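Local coordinates for beta-n-acetylhexosaminidase (Streptococcus pneumoniae, PDB 4AZC), which probably removes terminal N-acetylhexosamine residues from glycans, acting through a glycoside hydrolase family 20 catalytic domain of TIM-barrel type, at residues 11-16 and 326-331; 281-286 and 340-345; 145-150 and 183-188; 227-232 and 255-260. All coordinates share one frame; numbering follows the deposited sequence.

All four contacts lie in one TIM-barrel catalytic domain and border the same bound pyranose-thiazolidine ligand. Interaction 1 pairs strand 10-16 with strand 321-329 and so closes the barrel; interactions 3 and 4 are nested within the chain loop it spans. Interaction 2, centred about 10 Å from interaction 1, crosses it along the chain and joins strand 281-282, a neighbour of strand 321-329, to helix 339-351. Interactions 3 and 4 come in series, with centres about 15 Å apart, and touch where Glu183 meets Tyr257 and Asp229. Their loops lie across the pocket from interaction 2, at about 27 Å between centres, so the ligand site is assembled from distant parts of the sequence.

Interaction 1. Residues 11-16 and 326-331; sequences KVISID and LSIWAD. With NGW ((2S,3aR,5R,6S,7R,7aR)-5-(hydroxymethyl)-2-methyl-2,3a,5,6,7,7a-hexahydro-1H-pyrano[3,2-d][1,3]thiazole-6,7-diol), chain K.
Asp16 carries its carboxylate carbon CG trans to the backbone N (chi1 -169°), which directs OD2 toward the end of the adjoining strand, where it accepts the Ala330 amide (Ala330 N to Asp16 OD2, 3.0 Å). The donor arrives on the anti side, and Arg19 forms a salt bridge with the same oxygen. OD2 also lies in the Trp329 ring plane, at the indole edge, with the carboxylate turned 72° from the ring. One indole face backs the ligand, whose O4 is 3.3 Å from Trp329 CE3; over the other sits a water bound to Ile328 O and to Ser14 OG, which also bonds His43. Asp331 divides its oxygens, OD1 accepting from ligand O4 and OD2 from O6, each at 2.6 Å. Backbone bonds run from Leu326 N to Val12 O, Ser14 N to Leu326 O (2.7 Å) and Ile328 N to Ser14 O. The strand axes differ by 9°, and this parallel pairing closes the TIM barrel. Ile13 CD1 meets Leu326 CD2 at 3.6 Å on the face covered by Met346, Leu345 and Ile342 of helix 339-351, while strand 41-45 continues the sheet beyond strand 10-16.

Interaction 2. Residues 281-286 and 340-345; sequences YILGQK and EEIFEL. With NGW ((2S,3aR,5R,6S,7R,7aR)-5-(hydroxymethyl)-2-methyl-2,3a,5,6,7,7a-hexahydro-1H-pyrano[3,2-d][1,3]thiazole-6,7-diol), chain K.
Tyr281 sets the edge of its ring against Ile342, whose CD1 lies in the ring plane 3.8 Å from CE2. The contact belongs to the outer layer of the TIM barrel: strand 281-282 pairs in parallel with strand 321-329, and helix 339-351, which follows that strand in the chain, packs against the sheet. Trans placement of Tyr281 CG relative to the backbone N (chi1 173°) sends the ring out along the helix, with the phenol end reaching Glu341 and CB left beside Leu345 CD2 at 3.6 Å. Ile342 CD1 fills the corner between two residues, since Leu283 CD2 also approaches it to 3.8 Å, with the two side chains nearly perpendicular. Tyr281 OH donates to Glu341 OE1 over 2.5 Å, and the ring and carboxylate planes stand 84° apart. The hydroxyl meets OE1 from above the carboxylate plane, 42° out of it. From its other partner the same OH receives a weak bond, Gly284 N to Tyr281 OH at 3.3 Å, which ties the phenol to the type II turn of Ile282 to Gln285. That turn also bears on the pocket: Ile282, at its first position, extends toward the ligand, and its CG1 comes within 3.7 Å of ligand C6. Beyond the helix contact, Leu345 packs on Ala297 and Thr301 of helix 294-303. Glu341 OE2 and Lys286 are joined through a water that accepts from Lys286 NZ and donates to Glu341 OE2 at 2.8 Å.

Interaction 3. Residues 145-150 and 183-188; sequences KTTMDL and EYANDA. With NGW ((2S,3aR,5R,6S,7R,7aR)-5-(hydroxymethyl)-2-methyl-2,3a,5,6,7,7a-hexahydro-1H-pyrano[3,2-d][1,3]thiazole-6,7-diol), chain K.
Thr147 and Tyr184 cross at about a right angle, with the threonine methyl laid over one face of the phenol ring. CG2 is 3.4 Å from the ring centroid and 17° off its normal, a CH-pi contact. The methyl can take this position because it is trans to the Thr147 backbone N, leaving OG1 on the other branch, 2.8 Å from Ala185 N in a weak, bent hydrogen bond. Farther along the ring, Tyr184 OH makes a weak bond to Met148 O at 2.8 Å, while Leu150 comes from the opposite direction and brings CG to 3.5 Å from Tyr184 OH. Trp194 and Leu197 of helix 193-199 add to the packing around this ring. Both partners are loop regions of the TIM barrel: segment 183-188 follows strand 176-180, and the other segment contains the short strand 147-148, which bonds to neighbouring backbone at Ala138 and Pro118. Polar side chains hold the far end of the contact. Asp187 and Thr146 point at each other from opposite sides, and Thr146 OG1 lies 3.0 Å from Asp187 OD1, though that bond is not settled, since Thr146 OG1 also bonds Thr147 OG1, where either hydroxyl could donate. Asp187 OD2 accepts from Lys145 N at 2.7 Å, almost straight (175°) and on the syn side. Ser144 OG is a second partner of OD1. At the pocket end, a water donates to Glu183 O over 2.7 Å, and the Glu183 side chain extends to the ligand, OE1 bonded to His120 NE2 and accepting a weak bond from ligand N2.

Interaction 4. Residues 227-232 and 255-260; sequences FNDGFY and WGYNLA. With NGW ((2S,3aR,5R,6S,7R,7aR)-5-(hydroxymethyl)-2-methyl-2,3a,5,6,7,7a-hexahydro-1H-pyrano[3,2-d][1,3]thiazole-6,7-diol), chain K.
Tyr257 OH donates to Asp229 OD2 over 2.8 Å, using the anti lone pair of that oxygen. OD2 sits at the ring edge and in its plane, while the carboxylate itself is turned 74° from the ring. Leu259 fits beside this pair: CD2 lies over one face of the Tyr257 ring, near its rim, and 3.6 Å from Asp229 O. The other methyl, CD1, meets Asn228 ND2 at 3.8 Å, the two side chains crossing at about a right angle. Next along the chain, Ala260 CB presses on two backbone carbonyls, reaching Tyr232 O at 3.2 Å and Phe231 O slightly farther away. Two waters fill in between the backbones. One accepts from Ala260 N at 2.7 Å and lies close to the carbonyls of Asp229 and Phe231; the other accepts from Asn228 ND2 at 2.6 Å and lies near Ala260 O. The segment 227-232 leaves the C-terminal end of TIM-barrel strand 223-227 through a type I turn, Asn228 to Phe231, closed by Phe231 N to Asn228 O at 2.9 Å. Trp250, a pocket residue, bonds both side chains, its backbone N to Asn228 OD1 and its NE1 to Asp229 OD1, which probably restrains their rotation. Asp229 OD2 also has a weak bond from Glu183 N, linking the carboxylate to the neighbouring pocket loop. Trp254 stacks on Tyr257, and Trp194 meets it obliquely. Just before the turn, Phe227 sets one ring face against ligand methyl C8, which lies over its centre, 3.6 Å from Phe227 CG.

Interaction 1. Residues 11-16 and 326-331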
# COMPACT_ATOMS: atom_id res chain seq x y z
N LYS B 11 6.34 9.09 0.41
CA LYS B 11 7.31 8.11 0.94
C LYS B 11 6.49 7.05 1.65
O LYS B 11 5.88 7.33 2.69
CB LYS B 11 8.30 8.74 1.92
CG LYS B 11 9.37 9.65 1.29
CD LYS B 11 8.80 10.99 0.85
CE LYS B 11 8.07 11.70 2.00
NZ LYS B 11 7.84 13.12 1.64
N VAL B 12 6.48 5.85 1.10
CA VAL B 12 5.50 4.84 1.52
C VAL B 12 6.17 3.60 2.08
O VAL B 12 7.16 3.14 1.53
CB VAL B 12 4.58 4.41 0.33
CG1 VAL B 12 3.46 3.49 0.81
CG2 VAL B 12 4.02 5.63 -0.40
N ILE B 13 5.64 3.08 3.19
CA ILE B 13 5.98 1.75 3.68
C ILE B 13 4.81 0.82 3.35
O ILE B 13 3.66 1.11 3.70
CB ILE B 13 6.33 1.73 5.21
CG1 ILE B 13 6.67 0.31 5.67
CG2 ILE B 13 5.19 2.31 6.06
CD1 ILE B 13 7.89 -0.28 4.99
N SER B 14 5.11 -0.27 2.65
CA SER B 14 4.10 -1.27 2.30
C SER B 14 4.18 -2.49 3.23
O SER B 14 5.27 -2.98 3.51
CB SER B 14 4.27 -1.73 0.86
OG SER B 14 3.28 -2.69 0.54
N ILE B 15 3.01 -2.97 3.66
CA ILE B 15 2.91 -4.10 4.59
C ILE B 15 1.95 -5.14 4.03
O ILE B 15 0.78 -4.84 3.75
CB ILE B 15 2.40 -3.65 6.00
CG1 ILE B 15 3.25 -2.51 6.58
CG2 ILE B 15 2.29 -4.85 6.97
CD1 ILE B 15 4.65 -2.90 7.08
N ASP B 16 2.43 -6.37 3.89
CA ASP B 16 1.62 -7.50 3.43
C ASP B 16 0.77 -8.07 4.56
O ASP B 16 1.14 -9.10 5.17
CB ASP B 16 2.54 -8.58 2.85
CG ASP B 16 1.79 -9.68 2.10
OD1 ASP B 16 0.54 -9.61 1.96
OD2 ASP B 16 2.47 -10.63 1.64
N LEU B 326 8.69 1.38 -0.10
CA LEU B 326 9.49 0.26 0.37
C LEU B 326 8.52 -0.81 0.91
O LEU B 326 7.54 -0.48 1.59
CB LEU B 326 10.53 0.71 1.41
CG LEU B 326 11.50 -0.34 1.98
CD1 LEU B 326 12.80 0.29 2.44
CD2 LEU B 326 10.87 -1.14 3.11
N SER B 327 8.77 -2.07 0.58
CA SER B 327 7.76 -3.10 0.73
C SER B 327 8.22 -4.29 1.58
O SER B 327 9.26 -4.89 1.32
CB SER B 327 7.27 -3.59 -0.64
OG SER B 327 6.84 -2.51 -1.47
N ILE B 328 7.39 -4.61 2.57
CA ILE B 328 7.55 -5.78 3.41
C ILE B 328 6.57 -6.86 2.93
O ILE B 328 5.38 -6.60 2.79
CB ILE B 328 7.30 -5.44 4.90
CG1 ILE B 328 8.04 -4.15 5.33
CG2 ILE B 328 7.62 -6.63 5.79
CD1 ILE B 328 9.57 -4.20 5.21
N TRP B 329 7.08 -8.06 2.66
CA TRP B 329 6.25 -9.12 2.10
C TRP B 329 6.24 -10.35 2.99
O TRP B 329 7.22 -10.63 3.70
CB TRP B 329 6.72 -9.50 0.71
CG TRP B 329 6.65 -8.40 -0.30
CD1 TRP B 329 7.69 -7.64 -0.76
CD2 TRP B 329 5.48 -7.93 -0.99
NE1 TRP B 329 7.24 -6.74 -1.69
CE2 TRP B 329 5.89 -6.89 -1.84
CE3 TRP B 329 4.12 -8.28 -0.95
CZ2 TRP B 329 4.99 -6.20 -2.67
CZ3 TRP B 329 3.23 -7.60 -1.78
CH2 TRP B 329 3.67 -6.56 -2.63
N ALA B 330 5.14 -11.10 2.95
CA ALA B 330 4.98 -12.25 3.83
C ALA B 330 4.78 -13.56 3.07
O ALA B 330 3.90 -14.36 3.41
CB ALA B 330 3.84 -11.99 4.82
N ASP B 331 5.62 -13.78 2.05
CA ASP B 331 5.51 -14.96 1.15
C ASP B 331 5.29 -16.27 1.92
O ASP B 331 4.49 -17.12 1.51
CB ASP B 331 6.74 -15.08 0.23
CG ASP B 331 6.87 -13.91 -0.74
OD1 ASP B 331 6.43 -12.78 -0.42
OD2 ASP B 331 7.44 -14.11 -1.84
O4 NGW K . 5.39 -11.12 -2.10
C4 NGW K . 5.76 -11.00 -3.46
C3 NGW K . 4.66 -10.29 -4.23
C5 NGW K . 7.05 -10.18 -3.55
O3 NGW K . 3.44 -11.03 -4.10
C2 NGW K . 5.07 -10.14 -5.72
N2 NGW K . 4.17 -9.21 -6.44
C1 NGW K . 6.50 -9.54 -5.86
C7 NGW K . 4.37 -7.84 -5.93
C8 NGW K . 3.93 -6.83 -6.99
S1 NGW K . 6.17 -7.75 -5.60
O5 NGW K . 7.46 -10.13 -4.93
C6 NGW K . 8.20 -10.82 -2.72
O6 NGW K . 8.43 -12.16 -3.17
O HOH W 1 4.24 -5.10 0.75

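Interaction 2. Residues 281-286 and 340-345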
# COMPACT_ATOMS: atom_id res chain seq x y z
N TYR B 281 11.85 -6.67 1.56
CA TYR B 281 12.18 -7.63 2.60
C TYR B 281 11.01 -8.59 2.78
O TYR B 281 9.88 -8.17 3.01
CB TYR B 281 12.54 -6.95 3.91
CG TYR B 281 12.72 -7.94 5.05
CD1 TYR B 281 13.60 -9.02 4.92
CD2 TYR B 281 12.02 -7.79 6.25
CE1 TYR B 281 13.76 -9.95 5.94
CE2 TYR B 281 12.18 -8.72 7.29
CZ TYR B 281 13.05 -9.79 7.12
OH TYR B 281 13.22 -10.69 8.14
N ILE B 282 11.31 -9.88 2.67
CA ILE B 282 10.33 -10.96 2.83
C ILE B 282 10.58 -11.54 4.21
O ILE B 282 11.69 -11.99 4.51
CB ILE B 282 10.52 -12.07 1.75
CG1 ILE B 282 10.05 -11.59 0.37
CG2 ILE B 282 9.77 -13.37 2.13
CD1 ILE B 282 11.13 -10.98 -0.49
N LEU B 283 9.55 -11.54 5.05
CA LEU B 283 9.70 -12.00 6.42
C LEU B 283 10.43 -13.34 6.50
O LEU B 283 10.04 -14.30 5.83
CB LEU B 283 8.35 -12.06 7.14
CG LEU B 283 7.49 -10.79 7.19
CD1 LEU B 283 6.26 -11.03 8.05
CD2 LEU B 283 8.27 -9.58 7.68
N GLY B 284 11.50 -13.38 7.29
CA GLY B 284 12.27 -14.60 7.53
C GLY B 284 13.24 -15.02 6.44
O GLY B 284 13.90 -16.06 6.57
N GLN B 285 13.33 -14.24 5.37
CA GLN B 285 14.27 -14.54 4.29
C GLN B 285 15.70 -14.32 4.78
O GLN B 285 16.01 -13.29 5.37
CB GLN B 285 14.02 -13.65 3.06
CG GLN B 285 14.81 -14.07 1.81
CD GLN B 285 14.04 -15.04 0.93
OE1 GLN B 285 12.89 -15.36 1.20
NE2 GLN B 285 14.68 -15.50 -0.14
N LYS B 286 16.55 -15.31 4.52
CA LYS B 286 17.90 -15.30 5.04
C LYS B 286 18.92 -15.18 3.91
O LYS B 286 18.59 -15.48 2.76
CB LYS B 286 18.12 -16.55 5.92
CG LYS B 286 17.25 -16.58 7.19
CD LYS B 286 17.23 -15.20 7.89
CE LYS B 286 16.89 -15.28 9.38
NZ LYS B 286 15.47 -15.05 9.73
N GLU B 340 11.35 -4.95 14.95
CA GLU B 340 12.65 -4.28 14.95
C GLU B 340 13.39 -4.38 13.59
O GLU B 340 14.11 -3.46 13.19
CB GLU B 340 13.53 -4.74 16.13
CG GLU B 340 13.98 -6.22 16.11
CD GLU B 340 12.94 -7.21 16.63
OE1 GLU B 340 11.79 -6.82 16.95
OE2 GLU B 340 13.29 -8.40 16.72
N GLU B 341 13.21 -5.50 12.90
CA GLU B 341 13.76 -5.66 11.56
C GLU B 341 13.14 -4.64 10.61
O GLU B 341 13.86 -3.99 9.86
CB GLU B 341 13.48 -7.06 11.01
CG GLU B 341 14.23 -8.19 11.69
CD GLU B 341 14.05 -9.50 10.95
OE1 GLU B 341 12.92 -9.78 10.49
OE2 GLU B 341 15.03 -10.25 10.83
N ILE B 342 11.81 -4.51 10.65
CA ILE B 342 11.10 -3.64 9.73
C ILE B 342 11.42 -2.17 10.04
O ILE B 342 11.66 -1.38 9.12
CB ILE B 342 9.56 -3.93 9.72
CG1 ILE B 342 9.24 -5.10 8.78
CG2 ILE B 342 8.77 -2.71 9.28
CD1 ILE B 342 9.77 -6.47 9.23
N PHE B 343 11.47 -1.83 11.32
CA PHE B 343 11.86 -0.49 11.75
C PHE B 343 13.30 -0.15 11.32
O PHE B 343 13.56 0.96 10.88
CB PHE B 343 11.68 -0.33 13.27
CG PHE B 343 10.23 -0.14 13.71
CD1 PHE B 343 9.17 -0.44 12.85
CD2 PHE B 343 9.94 0.32 14.99
CE1 PHE B 343 7.85 -0.28 13.26
CE2 PHE B 343 8.61 0.49 15.41
CZ PHE B 343 7.56 0.20 14.55
N GLU B 344 14.22 -1.11 11.42
CA GLU B 344 15.59 -0.88 10.96
C GLU B 344 15.62 -0.54 9.47
O GLU B 344 16.28 0.43 9.05
CB GLU B 344 16.50 -2.09 11.25
CG GLU B 344 17.98 -1.78 11.06
CD GLU B 344 18.89 -2.99 11.22
OE1 GLU B 344 18.41 -4.08 11.57
OE2 GLU B 344 20.11 -2.84 10.99
N LEU B 345 14.92 -1.33 8.66
CA LEU B 345 14.85 -1.07 7.22
C LEU B 345 14.13 0.26 6.90
O LEU B 345 14.58 1.02 6.04
CB LEU B 345 14.20 -2.25 6.50
CG LEU B 345 14.01 -2.19 4.98
CD1 LEU B 345 15.32 -1.96 4.25
CD2 LEU B 345 13.35 -3.47 4.50
O4 NGW K . 5.39 -11.12 -2.10
C4 NGW K . 5.76 -11.00 -3.46
C3 NGW K . 4.66 -10.29 -4.23
C5 NGW K . 7.05 -10.18 -3.55
O3 NGW K . 3.44 -11.03 -4.10
C2 NGW K . 5.07 -10.14 -5.72
N2 NGW K . 4.17 -9.21 -6.44
C1 NGW K . 6.50 -9.54 -5.86
C7 NGW K . 4.37 -7.84 -5.93
C8 NGW K . 3.93 -6.83 -6.99
S1 NGW K . 6.17 -7.75 -5.60
O5 NGW K . 7.46 -10.13 -4.93
C6 NGW K . 8.20 -10.82 -2.72
O6 NGW K . 8.43 -12.16 -3.17
O HOH W 2 14.01 -12.85 11.08

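Interaction 3. Residues 145-150 and 183-188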
# COMPACT_ATOMS: atom_id res chain seq x y z
N LYS B 145 -4.62 -22.08 -7.80
CA LYS B 145 -5.13 -21.88 -6.46
C LYS B 145 -5.11 -20.39 -6.08
O LYS B 145 -5.52 -20.03 -4.98
CB LYS B 145 -4.35 -22.74 -5.45
CG LYS B 145 -4.43 -24.24 -5.76
CD LYS B 145 -3.91 -25.09 -4.61
CE LYS B 145 -4.09 -26.58 -4.91
NZ LYS B 145 -3.71 -27.44 -3.74
N THR B 146 -4.65 -19.53 -7.00
CA THR B 146 -4.46 -18.11 -6.68
C THR B 146 -5.24 -17.17 -7.57
O THR B 146 -5.46 -16.01 -7.20
CB THR B 146 -2.99 -17.67 -6.84
OG1 THR B 146 -2.63 -17.71 -8.23
CG2 THR B 146 -2.03 -18.56 -6.02
N THR B 147 -5.62 -17.65 -8.74
CA THR B 147 -6.03 -16.76 -9.83
C THR B 147 -7.43 -17.07 -10.36
O THR B 147 -7.80 -18.22 -10.56
CB THR B 147 -4.97 -16.81 -10.96
OG1 THR B 147 -3.72 -16.33 -10.46
CG2 THR B 147 -5.40 -15.97 -12.16
N MET B 148 -8.21 -16.02 -10.60
CA MET B 148 -9.56 -16.17 -11.13
C MET B 148 -9.59 -16.41 -12.64
O MET B 148 -8.81 -15.81 -13.40
CB MET B 148 -10.41 -14.95 -10.77
CG MET B 148 -11.81 -14.93 -11.37
SD MET B 148 -12.88 -13.68 -10.67
CE MET B 148 -11.85 -12.19 -10.75
N ASP B 149 -10.49 -17.29 -13.07
CA ASP B 149 -10.76 -17.53 -14.49
C ASP B 149 -11.50 -16.35 -15.10
O ASP B 149 -12.65 -16.07 -14.73
CB ASP B 149 -11.57 -18.83 -14.66
CG ASP B 149 -12.01 -19.07 -16.10
OD1 ASP B 149 -11.58 -18.35 -17.03
OD2 ASP B 149 -12.80 -20.02 -16.29
N LEU B 150 -10.85 -15.68 -16.05
CA LEU B 150 -11.41 -14.48 -16.66
C LEU B 150 -12.69 -14.74 -17.46
O LEU B 150 -13.52 -13.85 -17.60
CB LEU B 150 -10.36 -13.76 -17.53
CG LEU B 150 -9.13 -13.19 -16.80
CD1 LEU B 150 -8.16 -12.57 -17.80
CD2 LEU B 150 -9.53 -12.18 -15.74
N GLU B 183 1.24 -10.51 -11.23
CA GLU B 183 1.50 -11.97 -11.31
C GLU B 183 0.27 -12.88 -11.59
O GLU B 183 0.01 -13.82 -10.83
CB GLU B 183 2.26 -12.43 -10.04
CG GLU B 183 3.66 -11.80 -9.90
CD GLU B 183 4.42 -12.20 -8.63
OE1 GLU B 183 3.80 -12.40 -7.55
OE2 GLU B 183 5.66 -12.31 -8.71
N TYR B 184 -0.45 -12.61 -12.69
CA TYR B 184 -1.55 -13.49 -13.15
C TYR B 184 -1.14 -14.96 -13.22
O TYR B 184 -0.10 -15.29 -13.81
CB TYR B 184 -2.13 -13.05 -14.52
CG TYR B 184 -3.46 -13.75 -14.83
CD1 TYR B 184 -4.67 -13.22 -14.40
CD2 TYR B 184 -3.48 -14.97 -15.52
CE1 TYR B 184 -5.89 -13.87 -14.65
CE2 TYR B 184 -4.70 -15.63 -15.78
CZ TYR B 184 -5.90 -15.07 -15.34
OH TYR B 184 -7.10 -15.71 -15.58
N ALA B 185 -1.96 -15.82 -12.61
CA ALA B 185 -1.78 -17.29 -12.59
C ALA B 185 -0.34 -17.83 -12.53
O ALA B 185 -0.03 -18.83 -13.19
CB ALA B 185 -2.54 -17.93 -13.76
N ASN B 186 0.53 -17.22 -11.72
CA ASN B 186 1.92 -17.68 -11.67
C ASN B 186 2.07 -19.16 -11.25
O ASN B 186 2.90 -19.89 -11.81
CB ASN B 186 2.88 -16.70 -10.94
CG ASN B 186 2.51 -16.42 -9.46
OD1 ASN B 186 1.44 -16.81 -8.97
ND2 ASN B 186 3.39 -15.72 -8.75
N ASP B 187 1.22 -19.60 -10.32
CA ASP B 187 1.23 -20.98 -9.79
C ASP B 187 0.82 -22.03 -10.81
O ASP B 187 1.09 -23.23 -10.62
CB ASP B 187 0.30 -21.09 -8.55
CG ASP B 187 -1.19 -21.04 -8.91
OD1 ASP B 187 -1.61 -20.15 -9.68
OD2 ASP B 187 -1.95 -21.89 -8.41
N ALA B 188 0.15 -21.60 -11.87
CA ALA B 188 -0.44 -22.54 -12.82
C ALA B 188 0.24 -22.51 -14.18
O ALA B 188 -0.20 -23.20 -15.10
CB ALA B 188 -1.94 -22.28 -12.96
O4 NGW K . 5.39 -11.12 -2.10
C4 NGW K . 5.76 -11.00 -3.46
C3 NGW K . 4.66 -10.29 -4.23
C5 NGW K . 7.05 -10.18 -3.55
O3 NGW K . 3.44 -11.03 -4.10
C2 NGW K . 5.07 -10.14 -5.72
N2 NGW K . 4.17 -9.21 -6.44
C1 NGW K . 6.50 -9.54 -5.86
C7 NGW K . 4.37 -7.84 -5.93
C8 NGW K . 3.93 -6.83 -6.99
S1 NGW K . 6.17 -7.75 -5.60
O5 NGW K . 7.46 -10.13 -4.93
C6 NGW K . 8.20 -10.82 -2.72
O6 NGW K . 8.43 -12.16 -3.17
O HOH W 3 -1.11 -14.75 -8.50

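Interaction 4. Residues 227-232 and 255-260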
# COMPACT_ATOMS: atom_id res chain seq x y z
N PHE B 227 -0.15 -2.64 -9.79
CA PHE B 227 1.25 -3.00 -10.10
C PHE B 227 1.45 -3.01 -11.62
O PHE B 227 0.49 -3.07 -12.37
CB PHE B 227 1.66 -4.32 -9.45
CG PHE B 227 1.58 -4.30 -7.95
CD1 PHE B 227 2.48 -3.54 -7.20
CD2 PHE B 227 0.60 -5.03 -7.29
CE1 PHE B 227 2.40 -3.51 -5.82
CE2 PHE B 227 0.52 -5.02 -5.90
CZ PHE B 227 1.42 -4.25 -5.16
N ASN B 228 2.70 -2.92 -12.06
CA ASN B 228 2.98 -2.72 -13.49
C ASN B 228 2.81 -3.94 -14.37
O ASN B 228 2.62 -3.80 -15.59
CB ASN B 228 4.40 -2.15 -13.67
CG ASN B 228 5.49 -3.11 -13.18
OD1 ASN B 228 5.78 -3.17 -12.00
ND2 ASN B 228 6.11 -3.82 -14.11
N ASP B 229 2.91 -5.12 -13.76
CA ASP B 229 2.99 -6.41 -14.48
C ASP B 229 2.13 -6.53 -15.73
O ASP B 229 2.64 -6.81 -16.82
CB ASP B 229 2.64 -7.57 -13.54
CG ASP B 229 3.54 -7.64 -12.32
OD1 ASP B 229 3.76 -6.58 -11.68
OD2 ASP B 229 4.00 -8.75 -12.00
N GLY B 230 0.83 -6.32 -15.56
CA GLY B 230 -0.13 -6.59 -16.62
C GLY B 230 -0.28 -5.48 -17.64
O GLY B 230 -0.94 -5.66 -18.65
N PHE B 231 0.34 -4.33 -17.38
CA PHE B 231 0.18 -3.18 -18.27
C PHE B 231 1.13 -3.22 -19.47
O PHE B 231 2.35 -3.29 -19.30
CB PHE B 231 0.32 -1.87 -17.49
CG PHE B 231 -0.89 -1.54 -16.67
CD1 PHE B 231 -1.12 -2.17 -15.44
CD2 PHE B 231 -1.82 -0.60 -17.12
CE1 PHE B 231 -2.25 -1.87 -14.68
CE2 PHE B 231 -2.96 -0.28 -16.36
CZ PHE B 231 -3.18 -0.92 -15.14
N TYR B 232 0.55 -3.19 -20.67
CA TYR B 232 1.30 -3.15 -21.93
C TYR B 232 2.42 -4.17 -21.99
O TYR B 232 3.58 -3.84 -22.29
CB TYR B 232 1.81 -1.73 -22.19
CG TYR B 232 0.69 -0.79 -22.50
CD1 TYR B 232 0.19 -0.70 -23.79
CD2 TYR B 232 0.09 -0.02 -21.49
CE1 TYR B 232 -0.87 0.14 -24.09
CE2 TYR B 232 -0.97 0.84 -21.79
CZ TYR B 232 -1.43 0.90 -23.09
OH TYR B 232 -2.47 1.72 -23.42
N TRP B 255 13.63 -13.71 -17.31
CA TRP B 255 13.48 -14.52 -18.53
C TRP B 255 12.08 -15.14 -18.61
O TRP B 255 11.59 -15.73 -17.64
CB TRP B 255 14.56 -15.61 -18.63
CG TRP B 255 14.67 -16.10 -20.04
CD1 TRP B 255 13.92 -17.09 -20.63
CD2 TRP B 255 15.54 -15.59 -21.06
NE1 TRP B 255 14.28 -17.23 -21.94
CE2 TRP B 255 15.27 -16.33 -22.24
CE3 TRP B 255 16.52 -14.59 -21.09
CZ2 TRP B 255 15.95 -16.09 -23.44
CZ3 TRP B 255 17.21 -14.36 -22.29
CH2 TRP B 255 16.91 -15.11 -23.45
N GLY B 256 11.41 -14.95 -19.75
CA GLY B 256 10.05 -15.47 -19.98
C GLY B 256 8.92 -14.76 -19.24
O GLY B 256 7.79 -15.27 -19.15
N TYR B 257 9.23 -13.59 -18.69
CA TYR B 257 8.23 -12.78 -17.99
C TYR B 257 8.59 -11.37 -18.41
O TYR B 257 9.28 -10.64 -17.70
CB TYR B 257 8.35 -12.99 -16.47
CG TYR B 257 7.15 -12.53 -15.64
CD1 TYR B 257 5.94 -13.23 -15.67
CD2 TYR B 257 7.26 -11.44 -14.79
CE1 TYR B 257 4.84 -12.81 -14.88
CE2 TYR B 257 6.19 -11.02 -14.01
CZ TYR B 257 4.98 -11.70 -14.06
OH TYR B 257 3.92 -11.25 -13.28
N ASN B 258 8.13 -11.01 -19.62
CA ASN B 258 8.61 -9.84 -20.35
C ASN B 258 7.74 -8.59 -20.15
O ASN B 258 7.00 -8.16 -21.04
CB ASN B 258 8.72 -10.19 -21.84
CG ASN B 258 9.61 -11.40 -22.06
OD1 ASN B 258 9.23 -12.37 -22.74
ND2 ASN B 258 10.79 -11.37 -21.48
N LEU B 259 7.85 -8.03 -18.95
CA LEU B 259 7.02 -6.89 -18.54
C LEU B 259 7.40 -5.63 -19.31
O LEU B 259 8.51 -5.54 -19.85
CB LEU B 259 7.14 -6.66 -17.02
CG LEU B 259 6.95 -7.88 -16.10
CD1 LEU B 259 6.88 -7.46 -14.62
CD2 LEU B 259 5.71 -8.70 -16.51
N ALA B 260 6.48 -4.67 -19.39
CA ALA B 260 6.78 -3.39 -20.03
C ALA B 260 7.90 -2.65 -19.29
O ALA B 260 7.95 -2.66 -18.07
CB ALA B 260 5.52 -2.53 -20.10
O4 NGW K . 5.39 -11.12 -2.10
C4 NGW K . 5.76 -11.00 -3.46
C3 NGW K . 4.66 -10.29 -4.23
C5 NGW K . 7.05 -10.18 -3.55
O3 NGW K . 3.44 -11.03 -4.10
C2 NGW K . 5.07 -10.14 -5.72
N2 NGW K . 4.17 -9.21 -6.44
C1 NGW K . 6.50 -9.54 -5.86
C7 NGW K . 4.37 -7.84 -5.93
C8 NGW K . 3.93 -6.83 -6.99
S1 NGW K . 6.17 -7.75 -5.60
O5 NGW K . 7.46 -10.13 -4.93
C6 NGW K . 8.20 -10.82 -2.72
O6 NGW K . 8.43 -12.16 -3.17
O HOH W 4 5.58 -3.24 -16.60
O HOH W 5 4.02 -5.11 -18.32